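Local coordinates for protein dihydroneopterin triphosphate diphosphatase (Escherichia coli O157:H7, PDB 5U7F) that probably hydrolyses dihydroneopterin triphosphate to the monophosphate and pyrophosphate in folate biosynthesis, and may also cleave nucleoside triphosphates, dATP above all, at residues A[54-57]-A[58-62]; A[46-49]-A[50-53]; A[123-126]-A[127-130]. All coordinates share one frame; numbering follows the deposited sequence.

Contact 1. Residues A[54-57]-A[58-62]. With CO (cobalt (II) ion), chain E; CO (cobalt (II) ion), chain D; CO (cobalt (II) ion), chain F.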
loop_
_atom_site.group_PDB
_atom_site.type_symbol
_atom_site.label_atom_id
_atom_site.label_comp_id
_atom_site.label_asym_id
_atom_site.label_seq_id
_atom_site.Cartn_x
_atom_site.Cartn_y
_atom_site.Cartn_z
ATOM N N MET A 54 1.142 -10.051 -1.804
ATOM C CA MET A 54 0.681 -10.987 -0.784
ATOM C C MET A 54 1.657 -11.005 0.391
ATOM O O MET A 54 1.228 -11.035 1.546
ATOM C CB MET A 54 0.511 -12.388 -1.356
ATOM C CG MET A 54 -0.842 -12.596 -2.016
ATOM S SD MET A 54 -1.220 -14.341 -2.244
ATOM C CE MET A 54 0.290 -14.926 -3.028
ATOM N N ARG A 55 2.959 -10.932 0.104
ATOM C CA ARG A 55 3.951 -11.012 1.163
ATOM C C ARG A 55 3.881 -9.794 2.067
ATOM O O ARG A 55 3.872 -9.936 3.280
ATOM C CB ARG A 55 5.353 -11.153 0.612
ATOM C CG ARG A 55 6.425 -11.142 1.716
ATOM C CD ARG A 55 7.797 -11.180 1.187
ATOM N NE ARG A 55 7.970 -10.272 0.055
ATOM C CZ ARG A 55 8.153 -8.963 0.158
ATOM N NH1 ARG A 55 8.224 -8.379 1.358
ATOM N NH2 ARG A 55 8.286 -8.237 -0.945
ATOM N N GLU A 56 3.867 -8.599 1.479
ATOM C CA GLU A 56 3.803 -7.364 2.240
ATOM C C GLU A 56 2.506 -7.261 3.052
ATOM O O GLU A 56 2.484 -6.698 4.132
ATOM C CB GLU A 56 3.931 -6.176 1.300
ATOM C CG GLU A 56 5.300 -6.069 0.668
ATOM C CD GLU A 56 6.402 -5.538 1.622
ATOM O OE1 GLU A 56 6.038 -4.959 2.651
ATOM O OE2 GLU A 56 7.618 -5.683 1.312
ATOM N N VAL A 57 1.416 -7.804 2.532
ATOM C CA VAL A 57 0.163 -7.736 3.263
ATOM C C VAL A 57 0.284 -8.610 4.520
ATOM O O VAL A 57 -0.160 -8.208 5.599
ATOM C CB VAL A 57 -1.032 -8.166 2.393
ATOM C CG1 VAL A 57 -2.279 -8.424 3.256
ATOM C CG2 VAL A 57 -1.311 -7.080 1.347
ATOM N N LYS A 58 0.916 -9.778 4.373
ATOM C CA LYS A 58 1.168 -10.648 5.532
ATOM C C LYS A 58 2.092 -9.949 6.540
ATOM O O LYS A 58 1.756 -9.859 7.709
ATOM C CB LYS A 58 1.776 -11.985 5.095
ATOM C CG LYS A 58 1.281 -13.184 5.906
ATOM C CD LYS A 58 2.083 -14.454 5.613
ATOM C CE LYS A 58 1.749 -15.556 6.620
ATOM N NZ LYS A 58 2.586 -16.788 6.448
ATOM N N GLU A 59 3.237 -9.442 6.063
ATOM C CA GLU A 59 4.234 -8.740 6.910
ATOM C C GLU A 59 3.707 -7.482 7.613
ATOM O O GLU A 59 3.979 -7.275 8.799
ATOM C CB GLU A 59 5.472 -8.333 6.072
ATOM C CG GLU A 59 6.353 -9.494 5.574
ATOM C CD GLU A 59 7.556 -9.038 4.710
ATOM O OE1 GLU A 59 8.305 -9.913 4.208
ATOM O OE2 GLU A 59 7.760 -7.809 4.547
ATOM N N GLU A 60 2.968 -6.639 6.892
ATOM C CA GLU A 60 2.615 -5.314 7.380
ATOM C C GLU A 60 1.321 -5.225 8.169
ATOM O O GLU A 60 1.191 -4.369 9.038
ATOM C CB GLU A 60 2.534 -4.340 6.209
ATOM C CG GLU A 60 3.925 -4.149 5.536
ATOM C CD GLU A 60 4.075 -2.889 4.729
ATOM O OE1 GLU A 60 3.089 -2.158 4.590
ATOM O OE2 GLU A 60 5.206 -2.637 4.220
ATOM N N VAL A 61 0.346 -6.069 7.858
ATOM C CA VAL A 61 -0.885 -6.036 8.616
ATOM C C VAL A 61 -1.330 -7.428 9.053
ATOM O O VAL A 61 -2.463 -7.589 9.475
ATOM C CB VAL A 61 -2.012 -5.336 7.838
ATOM C CG1 VAL A 61 -1.613 -3.884 7.555
ATOM C CG2 VAL A 61 -2.342 -6.069 6.545
ATOM N N THR A 62 -0.424 -8.406 9.000
ATOM C CA THR A 62 -0.694 -9.762 9.514
ATOM C C THR A 62 -1.989 -10.393 8.980
ATOM O O THR A 62 -2.702 -11.086 9.699
ATOM C CB THR A 62 -0.768 -9.767 11.064
ATOM O OG1 THR A 62 0.081 -8.740 11.605
ATOM C CG2 THR A 62 -0.333 -11.130 11.585
HETATM CO CO CO E . 7.000 -3.697 3.967
HETATM CO CO CO D . 9.475 -4.825 1.876
HETATM CO CO CO F . 5.681 -0.929 3.141
HETATM O O HOH W 1 9.963 -6.701 2.830
HETATM O O HOH W 2 6.887 -5.268 5.421
HETATM O O HOH W 3 11.561 -4.108 2.472
HETATM O O HOH W 4 8.740 -4.466 3.715
HETATM O O HOH W 5 10.211 -5.425 -0.035
HETATM O O HOH W 6 6.682 0.666 2.036
#
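E56 and E60, one turn apart on the Nudix-box helix 49-61, share a cobalt ion: E56 OE1 binds it at 2.1 Å and E60 OE2 at 2.1 Å. Their carboxylates stand almost at right angles (88°), and the metal between them lets the two oxygens come within 2.9 Å, a spacing that two bare anions would resist. Each glutamate also holds a second cobalt. E56 spreads its two oxygens over two ions, whereas E60 OE2 alone bridges two; E117 and the carbonyl of T40 add further ligands. Glutamate suits both places, being anionic and long enough to reach from the helix to the metals. The backbone sets their spacing, E60 N donating to E56 O at 2.8 Å.

R55 probably offsets part of this negative charge. Its NH1 donates to E56 OE2 at 2.8 Å, coming from above the carboxylate plane, and makes a longer, weak bond to E59 OE1. A bend at chi3 (44°) curls the guanidinium back toward these acids, while its NH2 pairs with E47. E59 touches no cobalt directly; in the second shell, its OE2 accepts from a water on the shared cobalt and, at 3.0 Å to the water oxygen, from one on the cobalt held by E56 OE2.

Contact 2. Residues A[46-49]-A[50-53]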
loop_
_atom_site.group_PDB
_atom_site.type_symbol
_atom_site.label_atom_id
_atom_site.label_comp_id
_atom_site.label_asym_id
_atom_site.label_seq_id
_atom_site.Cartn_x
_atom_site.Cartn_y
_atom_site.Cartn_z
ATOM N N GLY A 46 13.650 -11.943 -7.999
ATOM C CA GLY A 46 13.098 -13.281 -8.066
ATOM C C GLY A 46 11.627 -13.454 -7.724
ATOM O O GLY A 46 11.108 -14.546 -7.911
ATOM N N GLU A 47 10.952 -12.414 -7.235
ATOM C CA GLU A 47 9.516 -12.516 -6.982
ATOM C C GLU A 47 8.714 -11.628 -7.941
ATOM O O GLU A 47 9.209 -10.658 -8.511
ATOM C CB GLU A 47 9.178 -12.195 -5.489
ATOM C CG GLU A 47 9.153 -10.721 -5.087
ATOM C CD GLU A 47 8.858 -10.445 -3.579
ATOM O OE1 GLU A 47 8.216 -11.281 -2.887
ATOM O OE2 GLU A 47 9.272 -9.365 -3.089
ATOM N N THR A 48 7.455 -11.996 -8.130
ATOM C CA THR A 48 6.573 -11.239 -8.991
ATOM C C THR A 48 5.849 -10.201 -8.169
ATOM O O THR A 48 5.854 -10.291 -6.963
ATOM C CB THR A 48 5.540 -12.115 -9.649
ATOM O OG1 THR A 48 4.667 -12.661 -8.633
ATOM C CG2 THR A 48 6.207 -13.246 -10.465
ATOM N N ALA A 49 5.178 -9.269 -8.848
ATOM C CA ALA A 49 4.419 -8.235 -8.183
ATOM C C ALA A 49 3.327 -8.842 -7.320
ATOM O O ALA A 49 3.198 -8.465 -6.179
ATOM C CB ALA A 49 3.849 -7.277 -9.163
ATOM N N PRO A 50 2.539 -9.789 -7.855
ATOM C CA PRO A 50 1.549 -10.385 -6.948
ATOM C C PRO A 50 2.140 -11.107 -5.752
ATOM O O PRO A 50 1.503 -11.102 -4.695
ATOM C CB PRO A 50 0.808 -11.393 -7.814
ATOM C CG PRO A 50 1.062 -10.953 -9.239
ATOM C CD PRO A 50 2.407 -10.272 -9.243
ATOM N N GLN A 51 3.279 -11.765 -5.906
ATOM C CA GLN A 51 3.917 -12.398 -4.749
ATOM C C GLN A 51 4.297 -11.351 -3.719
ATOM O O GLN A 51 4.153 -11.550 -2.506
ATOM C CB GLN A 51 5.147 -13.197 -5.163
ATOM C CG GLN A 51 4.860 -14.567 -5.807
ATOM C CD GLN A 51 6.044 -15.120 -6.597
ATOM O OE1 GLN A 51 7.062 -14.450 -6.768
ATOM N NE2 GLN A 51 5.909 -16.354 -7.100
ATOM N N ALA A 52 4.789 -10.221 -4.200
ATOM C CA ALA A 52 5.280 -9.206 -3.296
ATOM C C ALA A 52 4.108 -8.604 -2.520
ATOM O O ALA A 52 4.198 -8.356 -1.322
ATOM C CB ALA A 52 6.051 -8.138 -4.061
ATOM N N ALA A 53 3.005 -8.393 -3.221
ATOM C CA ALA A 53 1.804 -7.848 -2.644
ATOM C C ALA A 53 1.280 -8.763 -1.514
ATOM O O ALA A 53 1.062 -8.303 -0.397
ATOM C CB ALA A 53 0.748 -7.661 -3.709
#
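Q51 lays its extended side chain obliquely across that of T48, CG lying 3.4 Å from T48 OG1, and the two residues make a capping box at the start of helix 49-61, within the Nudix box. The bonds are reciprocal. T48 OG1 accepts from Q51 N at 3.2 Å, and Q51 OE1 takes the N-H of T48 at 2.8 Å. This second bond is nearly straight at the hydrogen (161°), although the donor stands well above the plane of the amide carbonyl. With chi1 at 65°, the threonine hydroxyl sits between its own backbone N and carbonyl carbon, a placing that turns it toward the first turn of the helix. Threonine suits an N-cap because its short hydroxyl can take a backbone N-H that has no carbonyl a turn earlier. Glutamine is long enough to return to the N-H of T48.

P50 fits the first turn, where its lack of an N-H costs no helical bond, and its ring crosses the T48 side chain at about a right angle. A49 and A53 are small enough for the helix to lie close to strands 10-18 and 97-107, against I12 and F103. E47 turns toward the helix, and its chain, extended beyond CG, lies over A52; its carboxylate is held by R55 and the N-H of E44, and E47 OE2 passes 3.6 Å from A52 CB.

Contact 3. Residues A[123-126]-A[127-130]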
loop_
_atom_site.group_PDB
_atom_site.type_symbol
_atom_site.label_atom_id
_atom_site.label_comp_id
_atom_site.label_asym_id
_atom_site.label_seq_id
_atom_site.Cartn_x
_atom_site.Cartn_y
_atom_site.Cartn_z
ATOM N N TRP A 123 -9.295 3.333 10.111
ATOM C CA TRP A 123 -10.264 3.096 9.037
ATOM C C TRP A 123 -10.945 4.414 8.725
ATOM O O TRP A 123 -11.490 5.067 9.606
ATOM C CB TRP A 123 -11.325 2.041 9.441
ATOM C CG TRP A 123 -10.783 0.650 9.560
ATOM C CD1 TRP A 123 -10.327 0.033 10.697
ATOM C CD2 TRP A 123 -10.603 -0.271 8.509
ATOM N NE1 TRP A 123 -9.882 -1.227 10.406
ATOM C CE2 TRP A 123 -10.032 -1.441 9.062
ATOM C CE3 TRP A 123 -10.885 -0.239 7.145
ATOM C CZ2 TRP A 123 -9.754 -2.563 8.293
ATOM C CZ3 TRP A 123 -10.614 -1.322 6.407
ATOM C CH2 TRP A 123 -10.049 -2.481 6.963
ATOM N N LEU A 124 -10.913 4.807 7.463
ATOM C CA LEU A 124 -11.452 6.078 7.019
ATOM C C LEU A 124 -12.351 5.895 5.819
ATOM O O LEU A 124 -12.099 5.010 5.004
ATOM C CB LEU A 124 -10.320 7.028 6.624
ATOM C CG LEU A 124 -9.313 7.336 7.719
ATOM C CD1 LEU A 124 -8.022 7.930 7.131
ATOM C CD2 LEU A 124 -9.955 8.292 8.686
ATOM N N ASP A 125 -13.346 6.763 5.657
ATOM C CA ASP A 125 -14.104 6.745 4.416
ATOM C C ASP A 125 -13.148 7.119 3.293
ATOM O O ASP A 125 -12.144 7.835 3.502
ATOM C CB ASP A 125 -15.319 7.677 4.436
ATOM C CG ASP A 125 -14.957 9.136 4.639
ATOM O OD1 ASP A 125 -14.604 9.837 3.652
ATOM O OD2 ASP A 125 -15.073 9.596 5.794
ATOM N N ALA A 126 -13.444 6.608 2.110
ATOM C CA ALA A 126 -12.474 6.625 1.013
ATOM C C ALA A 126 -12.032 8.035 0.619
ATOM O O ALA A 126 -10.835 8.263 0.421
ATOM C CB ALA A 126 -13.035 5.867 -0.192
ATOM N N PRO A 127 -12.966 8.993 0.516
ATOM C CA PRO A 127 -12.563 10.370 0.222
ATOM C C PRO A 127 -11.619 10.943 1.262
ATOM O O PRO A 127 -10.745 11.728 0.901
ATOM C CB PRO A 127 -13.885 11.136 0.229
ATOM C CG PRO A 127 -14.892 10.132 -0.161
ATOM C CD PRO A 127 -14.435 8.840 0.464
ATOM N N ALA A 128 -11.794 10.554 2.523
ATOM C CA ALA A 128 -10.934 11.065 3.583
ATOM C C ALA A 128 -9.565 10.417 3.514
ATOM O O ALA A 128 -8.550 11.088 3.736
ATOM C CB ALA A 128 -11.553 10.823 4.945
ATOM N N ALA A 129 -9.537 9.114 3.226
ATOM C CA ALA A 129 -8.277 8.402 3.127
ATOM C C ALA A 129 -7.506 9.005 1.973
ATOM O O ALA A 129 -6.295 9.247 2.073
ATOM C CB ALA A 129 -8.492 6.921 2.928
ATOM N N ALA A 130 -8.235 9.271 0.896
ATOM C CA ALA A 130 -7.651 9.796 -0.319
ATOM C C ALA A 130 -7.036 11.160 -0.074
ATOM O O ALA A 130 -5.946 11.422 -0.558
ATOM C CB ALA A 130 -8.685 9.892 -1.404
#
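D125 reaches forward over the first turn of helix 126-132, its OD1 accepting from A128 N at 3.1 Å. The torsion chi1 of 61° sets CG between the residue's own N and carbonyl carbon, and from there the carboxylate reaches the helix start. The N-H meets OD1 from above the carboxylate plane, 48° out of it. OD1 also lies 3.3 Å from P127 CD, the aspartate crossing the proline ring at about a right angle. The same N-H makes a weak second bond to D125 O, whose main donor is A129 N at 2.9 Å. Aspartate suits this place because its short acid arm takes up a first-turn N-H and should interact favourably with the positive end of the helix dipole.

L124 points its side chain toward the helix. CG lies beside the backbone N, and a nearly extended second torsion (163°) carries CD1 to within 4.0 Å of A129 CA. L124 CB rests 4.1 Å from A129 CB, a methyl that also touches V24 and M26 of strand 23-29. A126, on the buried side, packs on I142 and V146 of helix 136-147. The whole is a strand-to-helix junction with an aspartate N-cap, leading from the edge strand of the Nudix sheet into a short helix.

How the contacts relate
Contacts 1 and 2 are successive parts of helix 49-61 and its entry, with centres about 12 Å apart. They touch through the salt bridge R55 NH2 - E47 OE2 (2.6 Å), which ties the loop before the helix to the arginine flanking the metal ligands. Contact 1 lies in the cobalt site itself; contact 2 begins the same helix, the nearest atom of the E47 side chain being about 7 Å from a cobalt ion. Contact 3 stands apart, its centre about 21 Å from that of contact 1 and about 27 Å from that of contact 2; contacts 2 and 3 lie on opposite sides of the chain's centre. Both use N-caps followed by Ala-Pro, but only contact 2 has the reciprocal capping-box bond.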